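Local coordinates for protein methyltransferase (Streptomyces regensis, PDB 5N5D) that binds S-adenosylmethionine and, as an O-methyltransferase of tomaymycin biosynthesis, probably passes its methyl group to a hydroxyl of a pathway intermediate, at residues L114-V119 with P127-P132. Sequence-based numbering, arbitrary orientation.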
loop_
_atom_site.group_PDB
_atom_site.type_symbol
_atom_site.label_atom_id
_atom_site.label_comp_id
_atom_site.label_asym_id
_atom_site.label_seq_id
_atom_site.Cartn_x
_atom_site.Cartn_y
_atom_site.Cartn_z
ATOM N N LEU A 114 3.140 -25.152 -0.348
ATOM C CA LEU A 114 2.782 -24.056 -1.235
ATOM C C LEU A 114 3.983 -23.367 -1.861
ATOM O O LEU A 114 3.792 -22.437 -2.646
ATOM C CB LEU A 114 1.970 -23.006 -0.474
ATOM C CG LEU A 114 0.687 -23.489 0.197
ATOM C CD1 LEU A 114 0.142 -22.399 1.107
ATOM C CD2 LEU A 114 -0.341 -23.883 -0.832
ATOM N N VAL A 115 5.206 -23.766 -1.527
ATOM C CA VAL A 115 6.386 -22.996 -1.905
ATOM C C VAL A 115 7.300 -23.850 -2.769
ATOM O O VAL A 115 7.562 -25.017 -2.459
ATOM C CB VAL A 115 7.139 -22.465 -0.673
ATOM C CG1 VAL A 115 8.321 -21.604 -1.108
ATOM C CG2 VAL A 115 6.207 -21.655 0.204
ATOM N N GLU A 116 7.784 -23.250 -3.850
ATOM C CA GLU A 116 8.785 -23.833 -4.732
ATOM C C GLU A 116 10.012 -22.934 -4.658
ATOM O O GLU A 116 10.006 -21.820 -5.197
ATOM C CB GLU A 116 8.241 -23.934 -6.155
ATOM C CG GLU A 116 9.237 -24.368 -7.204
ATOM C CD GLU A 116 8.639 -24.299 -8.589
ATOM O OE1 GLU A 116 7.512 -24.809 -8.765
ATOM O OE2 GLU A 116 9.277 -23.713 -9.485
ATOM N N GLN A 117 11.052 -23.403 -3.976
ATOM C CA GLN A 117 12.272 -22.629 -3.811
ATOM C C GLN A 117 13.276 -22.952 -4.911
ATOM O O GLN A 117 13.415 -24.105 -5.328
ATOM C CB GLN A 117 12.915 -22.906 -2.454
ATOM C CG GLN A 117 12.119 -22.401 -1.274
ATOM C CD GLN A 117 12.899 -22.515 0.015
ATOM O OE1 GLN A 117 12.571 -23.323 0.883
ATOM N NE2 GLN A 117 13.947 -21.710 0.144
ATOM N N HIS A 118 13.997 -21.920 -5.348
ATOM C CA HIS A 118 15.091 -22.046 -6.301
ATOM C C HIS A 118 16.325 -21.386 -5.715
ATOM O O HIS A 118 16.232 -20.332 -5.078
ATOM C CB HIS A 118 14.746 -21.399 -7.646
ATOM C CG HIS A 118 13.618 -22.070 -8.363
ATOM N ND1 HIS A 118 13.816 -22.947 -9.408
ATOM C CD2 HIS A 118 12.278 -22.004 -8.175
ATOM C CE1 HIS A 118 12.646 -23.388 -9.836
ATOM N NE2 HIS A 118 11.697 -22.829 -9.106
ATOM N N VAL A 119 17.478 -22.013 -5.926
ATOM C CA VAL A 119 18.758 -21.491 -5.461
ATOM C C VAL A 119 19.597 -21.153 -6.687
ATOM O O VAL A 119 19.900 -22.034 -7.503
ATOM C CB VAL A 119 19.484 -22.496 -4.550
ATOM C CG1 VAL A 119 20.879 -22.001 -4.198
ATOM C CG2 VAL A 119 18.678 -22.725 -3.286
ATOM N N PRO A 127 14.163 -17.201 -16.583
ATOM C CA PRO A 127 13.692 -17.767 -17.860
ATOM C C PRO A 127 13.155 -19.181 -17.736
ATOM O O PRO A 127 12.297 -19.576 -18.538
ATOM C CB PRO A 127 14.933 -17.703 -18.765
ATOM C CG PRO A 127 16.079 -17.388 -17.881
ATOM C CD PRO A 127 15.536 -16.679 -16.685
ATOM N N THR A 128 13.619 -19.956 -16.748
ATOM C CA THR A 128 13.151 -21.327 -16.569
ATOM C C THR A 128 11.742 -21.394 -16.006
ATOM O O THR A 128 11.155 -22.484 -15.974
ATOM C CB THR A 128 14.080 -22.117 -15.638
ATOM O OG1 THR A 128 13.825 -21.762 -14.270
ATOM C CG2 THR A 128 15.548 -21.858 -15.969
ATOM N N LEU A 129 11.195 -20.268 -15.561
ATOM C CA LEU A 129 9.864 -20.222 -14.977
ATOM C C LEU A 129 8.774 -19.936 -16.000
ATOM O O LEU A 129 7.588 -19.999 -15.654
ATOM C CB LEU A 129 9.820 -19.160 -13.873
ATOM C CG LEU A 129 10.860 -19.315 -12.758
ATOM C CD1 LEU A 129 10.636 -18.252 -11.700
ATOM C CD2 LEU A 129 10.828 -20.710 -12.134
ATOM N N ASP A 130 9.135 -19.632 -17.246
ATOM C CA ASP A 130 8.143 -19.329 -18.273
ATOM C C ASP A 130 7.637 -20.657 -18.828
ATOM O O ASP A 130 8.023 -21.110 -19.906
ATOM C CB ASP A 130 8.750 -18.441 -19.351
ATOM C CG ASP A 130 7.702 -17.748 -20.197
ATOM O OD1 ASP A 130 6.499 -18.022 -20.004
ATOM O OD2 ASP A 130 8.083 -16.921 -21.050
ATOM N N ARG A 131 6.764 -21.300 -18.056
ATOM C CA ARG A 131 6.270 -22.618 -18.416
ATOM C C ARG A 131 4.888 -22.821 -17.813
ATOM O O ARG A 131 4.576 -22.229 -16.771
ATOM C CB ARG A 131 7.224 -23.712 -17.925
ATOM C CG ARG A 131 7.364 -23.749 -16.417
ATOM C CD ARG A 131 8.457 -24.704 -15.988
ATOM N NE ARG A 131 8.260 -26.038 -16.546
ATOM C CZ ARG A 131 9.116 -27.044 -16.401
ATOM N NH1 ARG A 131 10.231 -26.870 -15.702
ATOM N NH2 ARG A 131 8.855 -28.226 -16.947
ATOM N N PRO A 132 4.046 -23.648 -18.433
ATOM C CA PRO A 132 2.714 -23.906 -17.868
ATOM C C PRO A 132 2.810 -24.442 -16.449
ATOM O O PRO A 132 3.717 -25.204 -16.110
ATOM C CB PRO A 132 2.113 -24.945 -18.824
ATOM C CG PRO A 132 2.891 -24.836 -20.072
ATOM C CD PRO A 132 4.266 -24.385 -19.690
#
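The imidazole of His118 meets the isobutyl end of Leu129 in a small van der Waals contact, with no hydrogen bond across the two segments. Methyl CD2 of Leu129 approaches the ring obliquely, 3.8 Å from NE2 and 4.0 Å from CE1 of His118, and also lies 4.3 Å from OE2 of Glu116. With CG anti to its carbonyl carbon (chi1 -56°), Leu129 brings this methyl to the ring although its CA and that of His118 are 10.3 Å apart.

The polar component lies within 114-119, between residues two apart on one face of the strand. NE2 of His118 donates to OE2 of Glu116 over 2.6 Å, nearly straight at 162°; the oxygen lies almost in the ring plane and accepts through its anti lone pair, and this bond is likely to hold the imidazole in its orientation. Replacing His118 by alanine is likely to leave OE2 of Glu116 without this donor and open a gap beside CD2 of Leu129.

Strand 115-119 is one of the two outermost strands of the Rossmann-like sheet within this chain, bonded in parallel to strand 88-93, while helix 96-108 packs against Val115, Gln117 and Val119. On the other face, the loop following helix 122-125 lays Leu129 beside His118, both side chains touching Val90 of the adjacent strand.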